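Local coordinates for terminase large subunit (Bacillus phage spp1, PDB 2WBN), which drives ATP-powered translocation of viral DNA into empty capsids and, through this nuclease domain, cuts the phage genome to begin and end packaging, at residues 55-60 against 119-124; 97-102 against 125-130; 145-150 against 190-195; 153-158 against 165-170. One frame throughout, in Å; residues are numbered along the deposited sequence.

Contact 1 of 4, residues 55-60 against 119-124; sequences LDFGYG and DALKLE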
loop_
_atom_site.group_PDB
_atom_site.type_symbol
_atom_site.label_atom_id
_atom_site.label_comp_id
_atom_site.label_asym_id
_atom_site.label_seq_id
_atom_site.Cartn_x
_atom_site.Cartn_y
_atom_site.Cartn_z
ATOM N N LEU A 55 -4.724 -3.759 0.667
ATOM C CA LEU A 55 -5.503 -3.959 -0.547
ATOM C C LEU A 55 -6.578 -2.904 -0.635
ATOM O O LEU A 55 -7.364 -2.738 0.294
ATOM C CB LEU A 55 -6.125 -5.358 -0.561
ATOM C CG LEU A 55 -7.079 -5.656 -1.721
ATOM C CD1 LEU A 55 -6.390 -5.554 -3.066
ATOM C CD2 LEU A 55 -7.690 -7.028 -1.536
ATOM N N ASP A 56 -6.583 -2.180 -1.747
ATOM C CA ASP A 56 -7.657 -1.315 -2.111
ATOM C C ASP A 56 -8.369 -1.936 -3.314
ATOM O O ASP A 56 -7.717 -2.348 -4.258
ATOM C CB ASP A 56 -7.154 0.082 -2.451
ATOM C CG ASP A 56 -8.302 1.063 -2.641
ATOM O OD1 ASP A 56 -8.988 0.995 -3.691
ATOM O OD2 ASP A 56 -8.564 1.866 -1.717
ATOM N N PHE A 57 -9.697 -1.997 -3.268
ATOM C CA PHE A 57 -10.471 -2.727 -4.275
ATOM C C PHE A 57 -10.717 -1.992 -5.583
ATOM O O PHE A 57 -11.135 -2.607 -6.574
ATOM C CB PHE A 57 -11.805 -3.188 -3.686
ATOM C CG PHE A 57 -11.664 -4.297 -2.689
ATOM C CD1 PHE A 57 -11.855 -4.062 -1.341
ATOM C CD2 PHE A 57 -11.295 -5.576 -3.101
ATOM C CE1 PHE A 57 -11.702 -5.091 -0.405
ATOM C CE2 PHE A 57 -11.138 -6.604 -2.182
ATOM C CZ PHE A 57 -11.335 -6.357 -0.829
ATOM N N GLY A 58 -10.472 -0.689 -5.604
ATOM C CA GLY A 58 -10.808 0.091 -6.785
ATOM C C GLY A 58 -12.299 0.384 -6.768
ATOM O O GLY A 58 -13.059 -0.236 -6.038
ATOM N N TYR A 59 -12.692 1.334 -7.576
ATOM C CA TYR A 59 -14.039 1.828 -7.627
ATOM C C TYR A 59 -14.093 2.761 -8.830
ATOM O O TYR A 59 -13.213 3.612 -9.011
ATOM C CB TYR A 59 -14.392 2.567 -6.336
ATOM C CG TYR A 59 -15.784 3.166 -6.330
ATOM C CD1 TYR A 59 -16.897 2.378 -6.537
ATOM C CD2 TYR A 59 -15.981 4.529 -6.120
ATOM C CE1 TYR A 59 -18.170 2.930 -6.552
ATOM C CE2 TYR A 59 -17.265 5.088 -6.123
ATOM C CZ TYR A 59 -18.348 4.289 -6.332
ATOM O OH TYR A 59 -19.620 4.845 -6.338
ATOM N N GLY A 60 -15.109 2.583 -9.669
ATOM C CA GLY A 60 -15.213 3.321 -10.924
ATOM C C GLY A 60 -13.998 2.957 -11.754
ATOM O O GLY A 60 -13.657 1.774 -11.855
ATOM N N ASP A 119 -15.522 -10.669 1.931
ATOM C CA ASP A 119 -16.202 -11.962 2.122
ATOM C C ASP A 119 -15.877 -12.889 0.942
ATOM O O ASP A 119 -15.497 -14.034 1.138
ATOM C CB ASP A 119 -17.722 -11.775 2.190
ATOM C CG ASP A 119 -18.210 -11.114 3.494
ATOM O OD1 ASP A 119 -17.492 -11.096 4.511
ATOM O OD2 ASP A 119 -19.358 -10.626 3.500
ATOM N N ALA A 120 -16.030 -12.376 -0.278
ATOM C CA ALA A 120 -15.730 -13.129 -1.503
ATOM C C ALA A 120 -14.319 -13.723 -1.523
ATOM O O ALA A 120 -14.148 -14.908 -1.801
ATOM C CB ALA A 120 -15.929 -12.244 -2.738
ATOM N N LEU A 121 -13.315 -12.898 -1.234
ATOM C CA LEU A 121 -11.927 -13.384 -1.220
ATOM C C LEU A 121 -11.719 -14.484 -0.177
ATOM O O LEU A 121 -10.961 -15.421 -0.420
ATOM C CB LEU A 121 -10.927 -12.245 -0.992
ATOM C CG LEU A 121 -10.585 -11.373 -2.208
ATOM C CD1 LEU A 121 -9.754 -10.184 -1.748
ATOM C CD2 LEU A 121 -9.837 -12.148 -3.303
ATOM N N LYS A 122 -12.389 -14.350 0.970
ATOM C CA LYS A 122 -12.343 -15.349 2.053
ATOM C C LYS A 122 -13.074 -16.640 1.690
ATOM O O LYS A 122 -12.492 -17.725 1.701
ATOM C CB LYS A 122 -12.988 -14.800 3.339
ATOM C CG LYS A 122 -12.031 -14.299 4.410
ATOM C CD LYS A 122 -12.802 -13.815 5.646
ATOM C CE LYS A 122 -11.982 -13.921 6.927
ATOM N NZ LYS A 122 -11.914 -15.316 7.460
ATOM N N LEU A 123 -14.362 -16.517 1.393
ATOM C CA LEU A 123 -15.235 -17.680 1.317
ATOM C C LEU A 123 -15.250 -18.288 -0.081
ATOM O O LEU A 123 -15.535 -19.461 -0.234
ATOM C CB LEU A 123 -16.653 -17.301 1.759
ATOM C CG LEU A 123 -16.759 -16.568 3.109
ATOM C CD1 LEU A 123 -18.200 -16.248 3.413
ATOM C CD2 LEU A 123 -16.127 -17.366 4.252
ATOM N N GLU A 124 -14.947 -17.500 -1.107
ATOM C CA GLU A 124 -14.973 -18.013 -2.480
ATOM C C GLU A 124 -13.586 -18.362 -2.991
ATOM O O GLU A 124 -13.431 -19.338 -3.711
ATOM C CB GLU A 124 -15.626 -17.028 -3.441
ATOM C CG GLU A 124 -16.110 -17.700 -4.725
ATOM C CD GLU A 124 -16.394 -16.722 -5.855
ATOM O OE1 GLU A 124 -16.731 -15.544 -5.577
ATOM O OE2 GLU A 124 -16.284 -17.146 -7.032
#
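Leu121 of helix 115-124 pushes one methyl group against Leu55 and Phe57, where strand 51-56 of the RNase H-like nuclease fold leads toward a loop. Starting from CB of Leu121, the bond is aimed at the strand, but neither CB nor CG comes within packing distance of it. With CG set anti to the carbonyl carbon (chi1 -79°), the fork opens one bond further out, and the branch that arrives is CD1. This methyl lies 3.8 Å from Leu55 CD2, the two leucines meeting tip to tip, and 3.9 Å from Phe57 CE2, which it touches at the ring edge and in the ring plane. A face of the same ring is taken by Leu55, whose CG sits 4.2 Å above the plane and toward its rim. All three residues are buried; Leu91 of helix 91-100 lies on Phe57 and Leu121, and Ile130 of strand 130-132 on Leu55 and Leu121. The packing thus joins a helix to the strand carrying Asp56, a ligand of both catalytic manganese ions. Asp56 itself makes an Asx turn: Gly58 N donates to Asp56 OD1 at 2.9 Å (N-H...O angle 162°), meeting the carboxylate on its anti side and 24° out of its plane.

Contact 2 of 4, residues 97-102 against 125-130; sequences FVRKNK and HGINRI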
loop_
_atom_site.group_PDB
_atom_site.type_symbol
_atom_site.label_atom_id
_atom_site.label_comp_id
_atom_site.label_asym_id
_atom_site.label_seq_id
_atom_site.Cartn_x
_atom_site.Cartn_y
_atom_site.Cartn_z
ATOM N N PHE A 97 -2.891 -14.492 -7.769
ATOM C CA PHE A 97 -1.596 -13.833 -7.609
ATOM C C PHE A 97 -1.053 -14.020 -6.199
ATOM O O PHE A 97 0.129 -14.348 -6.009
ATOM C CB PHE A 97 -1.697 -12.330 -7.939
ATOM C CG PHE A 97 -0.438 -11.575 -7.670
ATOM C CD1 PHE A 97 0.612 -11.604 -8.587
ATOM C CD2 PHE A 97 -0.282 -10.848 -6.502
ATOM C CE1 PHE A 97 1.789 -10.907 -8.343
ATOM C CE2 PHE A 97 0.900 -10.155 -6.248
ATOM C CZ PHE A 97 1.931 -10.184 -7.176
ATOM N N VAL A 98 -1.927 -13.840 -5.212
ATOM C CA VAL A 98 -1.558 -13.983 -3.808
ATOM C C VAL A 98 -1.160 -15.428 -3.509
ATOM O O VAL A 98 -0.092 -15.684 -2.936
ATOM C CB VAL A 98 -2.706 -13.469 -2.882
ATOM C CG1 VAL A 98 -2.533 -13.965 -1.453
ATOM C CG2 VAL A 98 -2.740 -11.947 -2.920
ATOM N N ARG A 99 -1.996 -16.379 -3.930
ATOM C CA ARG A 99 -1.664 -17.800 -3.783
ATOM C C ARG A 99 -0.382 -18.184 -4.534
ATOM O O ARG A 99 0.519 -18.786 -3.948
ATOM C CB ARG A 99 -2.836 -18.696 -4.219
ATOM C CG ARG A 99 -3.920 -18.876 -3.155
ATOM C CD ARG A 99 -4.830 -20.062 -3.485
ATOM N NE ARG A 99 -5.479 -19.852 -4.774
ATOM C CZ ARG A 99 -6.555 -19.097 -4.965
ATOM N NH1 ARG A 99 -7.045 -18.953 -6.189
ATOM N NH2 ARG A 99 -7.149 -18.474 -3.947
ATOM N N LYS A 100 -0.291 -17.814 -5.813
ATOM C CA LYS A 100 0.878 -18.140 -6.653
ATOM C C LYS A 100 2.198 -17.755 -5.972
ATOM O O LYS A 100 3.157 -18.524 -5.991
ATOM C CB LYS A 100 0.780 -17.455 -8.018
ATOM C CG LYS A 100 1.566 -18.110 -9.144
ATOM C CD LYS A 100 1.990 -17.073 -10.213
ATOM C CE LYS A 100 2.298 -17.718 -11.573
ATOM N NZ LYS A 100 3.351 -16.965 -12.345
ATOM N N ASN A 101 2.230 -16.583 -5.348
ATOM C CA ASN A 101 3.434 -16.093 -4.685
ATOM C C ASN A 101 3.581 -16.511 -3.222
ATOM O O ASN A 101 4.494 -16.067 -2.550
ATOM C CB ASN A 101 3.466 -14.566 -4.791
ATOM C CG ASN A 101 3.772 -14.099 -6.192
ATOM O OD1 ASN A 101 4.920 -14.140 -6.621
ATOM N ND2 ASN A 101 2.754 -13.668 -6.915
ATOM N N LYS A 102 2.669 -17.342 -2.733
ATOM C CA LYS A 102 2.650 -17.761 -1.327
ATOM C C LYS A 102 2.615 -16.554 -0.373
ATOM O O LYS A 102 3.278 -16.542 0.671
ATOM C CB LYS A 102 3.837 -18.685 -1.025
ATOM C CG LYS A 102 4.023 -19.791 -2.051
ATOM C CD LYS A 102 5.162 -20.724 -1.671
ATOM C CE LYS A 102 5.347 -21.809 -2.720
ATOM N NZ LYS A 102 6.514 -22.704 -2.421
ATOM N N HIS A 125 -12.583 -17.572 -2.615
ATOM C CA HIS A 125 -11.239 -17.717 -3.170
ATOM C C HIS A 125 -10.194 -18.206 -2.165
ATOM O O HIS A 125 -9.018 -18.294 -2.495
ATOM C CB HIS A 125 -10.807 -16.387 -3.798
ATOM C CG HIS A 125 -11.780 -15.868 -4.807
ATOM N ND1 HIS A 125 -12.074 -16.548 -5.966
ATOM C CD2 HIS A 125 -12.558 -14.760 -4.815
ATOM C CE1 HIS A 125 -12.974 -15.873 -6.657
ATOM N NE2 HIS A 125 -13.284 -14.782 -5.982
ATOM N N GLY A 126 -10.614 -18.500 -0.940
ATOM C CA GLY A 126 -9.729 -19.104 0.063
ATOM C C GLY A 126 -8.598 -18.238 0.600
ATOM O O GLY A 126 -7.593 -18.767 1.094
ATOM N N ILE A 127 -8.747 -16.916 0.521
ATOM C CA ILE A 127 -7.774 -16.009 1.139
ATOM C C ILE A 127 -8.247 -15.742 2.569
ATOM O O ILE A 127 -9.009 -14.813 2.828
ATOM C CB ILE A 127 -7.603 -14.699 0.335
ATOM C CG1 ILE A 127 -7.295 -15.013 -1.134
ATOM C CG2 ILE A 127 -6.495 -13.828 0.948
ATOM C CD1 ILE A 127 -5.953 -15.707 -1.359
ATOM N N ASN A 128 -7.784 -16.582 3.488
ATOM C CA ASN A 128 -8.315 -16.624 4.841
ATOM C C ASN A 128 -7.874 -15.463 5.708
ATOM O O ASN A 128 -8.664 -14.961 6.517
ATOM C CB ASN A 128 -7.904 -17.930 5.516
ATOM C CG ASN A 128 -8.487 -19.148 4.828
ATOM O OD1 ASN A 128 -9.659 -19.159 4.429
ATOM N ND2 ASN A 128 -7.673 -20.194 4.692
ATOM N N ARG A 129 -6.621 -15.044 5.546
ATOM C CA ARG A 129 -6.043 -13.987 6.372
ATOM C C ARG A 129 -6.296 -12.614 5.771
ATOM O O ARG A 129 -5.407 -11.780 5.684
ATOM C CB ARG A 129 -4.544 -14.239 6.580
ATOM C CG ARG A 129 -4.277 -15.556 7.303
ATOM C CD ARG A 129 -2.817 -15.859 7.531
ATOM N NE ARG A 129 -2.659 -17.252 7.969
ATOM C CZ ARG A 129 -1.558 -17.769 8.510
ATOM N NH1 ARG A 129 -0.476 -17.022 8.707
ATOM N NH2 ARG A 129 -1.538 -19.051 8.865
ATOM N N ILE A 130 -7.510 -12.377 5.312
ATOM C CA ILE A 130 -7.881 -11.043 4.881
ATOM C C ILE A 130 -8.811 -10.498 5.947
ATOM O O ILE A 130 -9.682 -11.228 6.459
ATOM C CB ILE A 130 -8.523 -11.031 3.481
ATOM C CG1 ILE A 130 -8.832 -9.592 3.045
ATOM C CG2 ILE A 130 -9.799 -11.892 3.434
ATOM C CD1 ILE A 130 -8.867 -9.413 1.568
#
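Ile127 turns its CD1 methyl toward Val98 and Arg99, joining the C-terminal turn of helix 91-100 to the loop that leads from helix 115-124 into strand 130-132 of the RNase H-like nuclease domain. The apolar contact is small: Ile127 CD1 rests 3.8 Å from Val98 CG1, the branch that stands anti to the backbone N (chi1 164°). The same methyl lies 4.2 Å from Arg99 CG, so one methyl touches two consecutive helical residues. Ala95, one turn back, also touches Ile127. Among polar groups, Arg99 bends at its third torsion (chi3 -60°), which leaves the guanidinium by Ile127 CD1, an obliquely placed van der Waals neighbour 4.0 Å from Arg99 NH2. The modelled approach of Arg99 NH2 to His125 O is too close and remains doubtful. The clear polar partner of Arg99 is Asp96 in its own helix, a salt bridge through NH1. Backbone bonds finish the helix in a Schellman motif, with Lys102 at positive phi and Lys102 N donating to Arg99 O. Beside it, Phe97 O accepts from both Asn101 N and Asn101 ND2, on opposite faces of the carbonyl plane, and the Asn101 ND2 bond measures 2.9 Å.

Contact 3 of 4, residues 145-150 against 190-195; sequences RWLDEL and HTIDAT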
loop_
_atom_site.group_PDB
_atom_site.type_symbol
_atom_site.label_atom_id
_atom_site.label_comp_id
_atom_site.label_asym_id
_atom_site.label_seq_id
_atom_site.Cartn_x
_atom_site.Cartn_y
_atom_site.Cartn_z
ATOM N N ARG A 145 0.558 11.087 7.039
ATOM C CA ARG A 145 1.568 11.737 7.861
ATOM C C ARG A 145 2.495 10.707 8.481
ATOM O O ARG A 145 3.705 10.909 8.522
ATOM C CB ARG A 145 0.928 12.596 8.968
ATOM C CG ARG A 145 1.964 13.371 9.801
ATOM C CD ARG A 145 1.352 14.230 10.920
ATOM N NE ARG A 145 2.374 14.633 11.896
ATOM C CZ ARG A 145 2.204 15.525 12.874
ATOM N NH1 ARG A 145 1.042 16.155 13.034
ATOM N NH2 ARG A 145 3.213 15.800 13.696
ATOM N N TRP A 146 1.942 9.597 8.954
ATOM C CA TRP A 146 2.773 8.549 9.534
ATOM C C TRP A 146 3.784 8.038 8.517
ATOM O O TRP A 146 4.990 7.912 8.806
ATOM C CB TRP A 146 1.919 7.402 10.057
ATOM C CG TRP A 146 2.710 6.374 10.812
ATOM C CD1 TRP A 146 3.016 6.381 12.146
ATOM C CD2 TRP A 146 3.285 5.187 10.273
ATOM N NE1 TRP A 146 3.741 5.262 12.466
ATOM C CE2 TRP A 146 3.914 4.508 11.335
ATOM C CE3 TRP A 146 3.321 4.623 8.991
ATOM C CZ2 TRP A 146 4.588 3.297 11.154
ATOM C CZ3 TRP A 146 3.984 3.418 8.813
ATOM C CH2 TRP A 146 4.601 2.765 9.888
ATOM N N LEU A 147 3.309 7.768 7.305
ATOM C CA LEU A 147 4.210 7.344 6.238
ATOM C C LEU A 147 5.297 8.400 5.932
ATOM O O LEU A 147 6.476 8.061 5.742
ATOM C CB LEU A 147 3.407 7.000 4.980
ATOM C CG LEU A 147 2.545 5.732 5.019
ATOM C CD1 LEU A 147 1.666 5.693 3.769
ATOM C CD2 LEU A 147 3.410 4.459 5.133
ATOM N N ASP A 148 4.907 9.672 5.898
ATOM C CA ASP A 148 5.836 10.763 5.616
ATOM C C ASP A 148 6.884 10.961 6.716
ATOM O O ASP A 148 7.975 11.475 6.454
ATOM C CB ASP A 148 5.078 12.067 5.412
ATOM C CG ASP A 148 5.994 13.243 5.126
ATOM O OD1 ASP A 148 6.493 13.371 3.990
ATOM O OD2 ASP A 148 6.195 14.059 6.034
ATOM N N GLU A 149 6.559 10.546 7.935
ATOM C CA GLU A 149 7.480 10.699 9.050
ATOM C C GLU A 149 8.467 9.543 9.214
ATOM O O GLU A 149 9.312 9.577 10.100
ATOM C CB GLU A 149 6.707 10.975 10.338
ATOM C CG GLU A 149 6.575 12.473 10.590
ATOM C CD GLU A 149 5.444 12.822 11.522
ATOM O OE1 GLU A 149 4.810 11.900 12.086
ATOM O OE2 GLU A 149 5.178 14.034 11.672
ATOM N N LEU A 150 8.387 8.539 8.348
ATOM C CA LEU A 150 9.351 7.443 8.396
ATOM C C LEU A 150 10.741 7.948 8.008
ATOM O O LEU A 150 10.881 8.964 7.340
ATOM C CB LEU A 150 8.914 6.292 7.480
ATOM C CG LEU A 150 7.659 5.536 7.915
ATOM C CD1 LEU A 150 6.999 4.782 6.732
ATOM C CD2 LEU A 150 7.932 4.579 9.083
ATOM N N HIS A 190 -3.488 5.078 -5.492
ATOM C CA HIS A 190 -4.136 3.820 -5.126
ATOM C C HIS A 190 -3.228 2.901 -4.304
ATOM O O HIS A 190 -3.691 2.240 -3.346
ATOM C CB HIS A 190 -4.674 3.163 -6.408
ATOM C CG HIS A 190 -5.293 4.167 -7.333
ATOM N ND1 HIS A 190 -6.470 4.814 -7.035
ATOM C CD2 HIS A 190 -4.837 4.732 -8.478
ATOM C CE1 HIS A 190 -6.742 5.695 -7.980
ATOM N NE2 HIS A 190 -5.772 5.658 -8.873
ATOM N N THR A 191 -1.931 2.875 -4.635
ATOM C CA THR A 191 -0.979 2.103 -3.850
ATOM C C THR A 191 -0.641 2.787 -2.520
ATOM O O THR A 191 -0.232 2.122 -1.570
ATOM C CB THR A 191 0.372 1.840 -4.586
ATOM O OG1 THR A 191 1.066 3.080 -4.788
ATOM C CG2 THR A 191 0.144 1.137 -5.921
ATOM N N ILE A 192 -0.796 4.101 -2.458
ATOM C CA ILE A 192 -0.571 4.840 -1.206
ATOM C C ILE A 192 -1.701 4.515 -0.224
ATOM O O ILE A 192 -1.459 4.239 0.951
ATOM C CB ILE A 192 -0.501 6.359 -1.429
ATOM C CG1 ILE A 192 0.549 6.722 -2.491
ATOM C CG2 ILE A 192 -0.104 7.072 -0.131
ATOM C CD1 ILE A 192 0.593 8.194 -2.850
ATOM N N ASP A 193 -2.938 4.535 -0.713
ATOM C CA ASP A 193 -4.081 4.065 0.089
ATOM C C ASP A 193 -3.874 2.646 0.587
ATOM O O ASP A 193 -4.042 2.390 1.768
ATOM C CB ASP A 193 -5.380 4.134 -0.717
ATOM C CG ASP A 193 -5.906 5.557 -0.871
ATOM O OD1 ASP A 193 -5.509 6.438 -0.082
ATOM O OD2 ASP A 193 -6.729 5.788 -1.780
ATOM N N ALA A 194 -3.491 1.735 -0.299
ATOM C CA ALA A 194 -3.253 0.338 0.092
ATOM C C ALA A 194 -2.174 0.215 1.153
ATOM O O ALA A 194 -2.291 -0.604 2.065
ATOM C CB ALA A 194 -2.916 -0.521 -1.113
ATOM N N THR A 195 -1.109 1.013 1.007
ATOM C CA THR A 195 -0.054 1.082 2.006
ATOM C C THR A 195 -0.530 1.597 3.375
ATOM O O THR A 195 -0.209 1.008 4.391
ATOM C CB THR A 195 1.105 1.948 1.487
ATOM O OG1 THR A 195 1.566 1.380 0.261
ATOM C CG2 THR A 195 2.263 1.996 2.505
#
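Thr195 CG2 is met by both methyl branches of Leu147, with Leu147 CD2 at 3.8 Å and Leu147 CD1 at 4.0 Å, so the leucine fork straddles a single methyl. A looser touch lies one turn back along the second helix, where Leu147 CD1 stands 4.5 Å from Ile192 CG2. No hydrogen bond crosses between the segments, and the three touching residues are buried. The threonine presents carbon rather than oxygen, consistent with its hydroxyl being engaged elsewhere: at chi1 -58° Thr195 OG1 donates to Thr191 O over 2.7 Å and has a weak bond with Trp69 NE1, leaving CG2 anti to the backbone N and facing Leu147. Thr191 O also receives Thr195 N, which comes from the other face of the carbonyl plane. Helix 190-198 is the C-terminal helix of the RNase H-like fold and supplies His190 and Asp193, both ligands of the second catalytic manganese; the packing against helix 140-148 is on a different side from Asp193, whose CB is directed away from that helix. Further out, Leu147 rests on Ile78 and Thr195 on Val67, both from the central sheet, while Phe167 covers Ile192 and Thr195. Thr191 OG1 is hydrogen-bonded to Glu166 OE1, tying helix 190-198 to helix 161-169.

Contact 4 of 4, residues 153-158 against 165-170; sequences IVIDPL and REFENI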
loop_
_atom_site.group_PDB
_atom_site.type_symbol
_atom_site.label_atom_id
_atom_site.label_comp_id
_atom_site.label_asym_id
_atom_site.label_seq_id
_atom_site.Cartn_x
_atom_site.Cartn_y
_atom_site.Cartn_z
ATOM N N ILE A 153 11.395 5.432 2.992
ATOM C CA ILE A 153 10.503 4.549 2.230
ATOM C C ILE A 153 11.284 4.085 1.014
ATOM O O ILE A 153 11.594 4.895 0.137
ATOM C CB ILE A 153 9.245 5.279 1.771
ATOM C CG1 ILE A 153 8.448 5.765 2.981
ATOM C CG2 ILE A 153 8.366 4.369 0.854
ATOM C CD1 ILE A 153 7.290 6.693 2.616
ATOM N N VAL A 154 11.584 2.787 0.971
ATOM C CA VAL A 154 12.562 2.219 0.047
ATOM C C VAL A 154 11.822 1.437 -1.007
ATOM O O VAL A 154 11.107 0.469 -0.697
ATOM C CB VAL A 154 13.589 1.298 0.752
ATOM C CG1 VAL A 154 14.652 0.828 -0.229
ATOM C CG2 VAL A 154 14.239 2.011 1.931
ATOM N N ILE A 155 11.993 1.858 -2.252
ATOM C CA ILE A 155 11.236 1.331 -3.370
ATOM C C ILE A 155 12.160 1.055 -4.541
ATOM O O ILE A 155 12.915 1.931 -4.989
ATOM C CB ILE A 155 10.126 2.311 -3.847
ATOM C CG1 ILE A 155 9.266 2.824 -2.682
ATOM C CG2 ILE A 155 9.206 1.622 -4.925
ATOM C CD1 ILE A 155 8.455 4.074 -3.051
ATOM N N ASP A 156 12.057 -0.157 -5.061
ATOM C CA ASP A 156 12.793 -0.579 -6.233
ATOM C C ASP A 156 11.810 -0.623 -7.409
ATOM O O ASP A 156 10.915 -1.500 -7.446
ATOM C CB ASP A 156 13.343 -1.964 -5.952
ATOM C CG ASP A 156 14.322 -2.459 -6.999
ATOM O OD1 ASP A 156 14.285 -2.003 -8.172
ATOM O OD2 ASP A 156 15.121 -3.357 -6.627
ATOM N N PRO A 157 11.951 0.308 -8.369
ATOM C CA PRO A 157 11.032 0.312 -9.493
ATOM C C PRO A 157 11.054 -0.963 -10.331
ATOM O O PRO A 157 10.147 -1.202 -11.093
ATOM C CB PRO A 157 11.484 1.511 -10.324
ATOM C CG PRO A 157 12.256 2.329 -9.437
ATOM C CD PRO A 157 12.952 1.382 -8.506
ATOM N N LEU A 158 12.111 -1.763 -10.237
ATOM C CA LEU A 158 12.134 -3.043 -10.939
ATOM C C LEU A 158 11.124 -4.041 -10.371
ATOM O O LEU A 158 10.640 -4.914 -11.096
ATOM C CB LEU A 158 13.553 -3.637 -10.903
ATOM C CG LEU A 158 14.629 -2.820 -11.604
ATOM C CD1 LEU A 158 16.014 -3.537 -11.568
ATOM C CD2 LEU A 158 14.228 -2.560 -13.042
ATOM N N ARG A 165 6.085 5.041 -9.006
ATOM C CA ARG A 165 5.518 6.155 -9.735
ATOM C C ARG A 165 4.590 6.993 -8.850
ATOM O O ARG A 165 4.700 8.212 -8.808
ATOM C CB ARG A 165 4.748 5.670 -10.966
ATOM C CG ARG A 165 4.224 6.831 -11.839
ATOM C CD ARG A 165 3.419 6.371 -13.053
ATOM N NE ARG A 165 2.521 5.280 -12.708
ATOM C CZ ARG A 165 1.353 5.414 -12.106
ATOM N NH1 ARG A 165 0.658 4.322 -11.824
ATOM N NH2 ARG A 165 0.874 6.622 -11.768
ATOM N N GLU A 166 3.717 6.337 -8.107
ATOM C CA GLU A 166 2.722 7.084 -7.354
ATOM C C GLU A 166 3.377 7.863 -6.228
ATOM O O GLU A 166 3.062 9.041 -6.030
ATOM C CB GLU A 166 1.628 6.167 -6.846
ATOM C CG GLU A 166 0.760 5.624 -7.950
ATOM C CD GLU A 166 -0.507 4.997 -7.415
ATOM O OE1 GLU A 166 -0.510 4.598 -6.225
ATOM O OE2 GLU A 166 -1.494 4.941 -8.173
ATOM N N PHE A 167 4.295 7.223 -5.502
ATOM C CA PHE A 167 4.944 7.894 -4.383
ATOM C C PHE A 167 5.851 9.028 -4.846
ATOM O O PHE A 167 5.870 10.095 -4.217
ATOM C CB PHE A 167 5.707 6.892 -3.503
ATOM C CG PHE A 167 4.842 6.170 -2.480
ATOM C CD1 PHE A 167 4.092 5.064 -2.827
ATOM C CD2 PHE A 167 4.834 6.580 -1.152
ATOM C CE1 PHE A 167 3.338 4.384 -1.885
ATOM C CE2 PHE A 167 4.059 5.929 -0.197
ATOM C CZ PHE A 167 3.327 4.810 -0.561
ATOM N N GLU A 168 6.594 8.821 -5.937
ATOM C CA GLU A 168 7.408 9.893 -6.493
ATOM C C GLU A 168 6.601 11.120 -6.952
ATOM O O GLU A 168 7.032 12.262 -6.759
ATOM C CB GLU A 168 8.294 9.409 -7.642
ATOM C CG GLU A 168 9.190 10.545 -8.137
ATOM C CD GLU A 168 10.345 10.136 -9.024
ATOM O OE1 GLU A 168 10.781 8.964 -9.002
ATOM O OE2 GLU A 168 10.808 11.036 -9.756
ATOM N N ASN A 169 5.425 10.887 -7.532
ATOM C CA ASN A 169 4.702 11.974 -8.168
ATOM C C ASN A 169 3.593 12.620 -7.322
ATOM O O ASN A 169 3.123 13.701 -7.678
ATOM C CB ASN A 169 4.201 11.499 -9.543
ATOM C CG ASN A 169 5.375 11.179 -10.491
ATOM O OD1 ASN A 169 6.031 12.075 -10.984
ATOM N ND2 ASN A 169 5.674 9.914 -10.670
ATOM N N ILE A 170 3.178 11.988 -6.215
ATOM C CA ILE A 170 2.096 12.565 -5.364
ATOM C C ILE A 170 2.493 13.920 -4.745
ATOM O O ILE A 170 3.637 14.134 -4.346
ATOM C CB ILE A 170 1.613 11.567 -4.271
ATOM C CG1 ILE A 170 0.222 11.951 -3.738
ATOM C CG2 ILE A 170 2.628 11.449 -3.145
ATOM C CD1 ILE A 170 -0.971 11.545 -4.641
#
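Phe167 of helix 161-169 packs on Ile155 and Ile153, which project from one side of strand 152-155, two positions apart. Only apolar contacts pass between the segments; no hydrogen bond does. Ile155 CD1 lies 4.0 Å from Phe167 CB, so this isoleucine meets the root of the aromatic side chain, which it crosses at about a right angle. Ile153 CD1 reaches further along, to 4.4 Å from Phe167 CE2. Both methyls approach the ring obliquely. Phe167 carries CG anti to the carbonyl carbon (chi1 -83°), and from CB outward the ring extends away from the strand, with CE2 as the ring atom nearest Ile153 CD1. Around these three side chains Leu33 touches each in turn, and the rings of Phe30 and Phe167 meet with their planes at about 55°.

The polar bonds are local to each segment. An Asx turn follows the strand, Leu158 N donating to Asp156 OD1 at 3.0 Å from above the carboxylate plane; Asp156 also accepts from Gly38 N and Ile40 N. Near the helix end, Asn169 ND2 folds back to Arg165 O at 2.7 Å, an acceptor shared with Asn169 N.

A strand followed by a short turn and a helix laid back on the same sheet gives the layered alpha/beta packing of this RNase H-like nuclease domain.

Overall arrangement
Contacts 1 and 2 form one end of the domain, their centres 12 Å apart, and are joined directly where Ile127 N donates to Leu121 O at 2.8 Å. Contacts 3 and 4, with centres 11 Å apart, make up another cluster, Ile192 CG1 lying 3.7 Å from Phe167 CE1. The metal site lies where the clusters approach: contact 1 contributes Asp56 and contact 3 His190 and Asp193, with Asp56 OD2 4.0 Å from Asp193 CB. The Phe57 side chain of contact 1 is also about 4 Å from that of Asp111, another manganese ligand. Contact 4 supplies no ligand, yet the Phe167 side chain comes within about 9 Å of those of His190 and Asp193. Contact 2 stands away from the site.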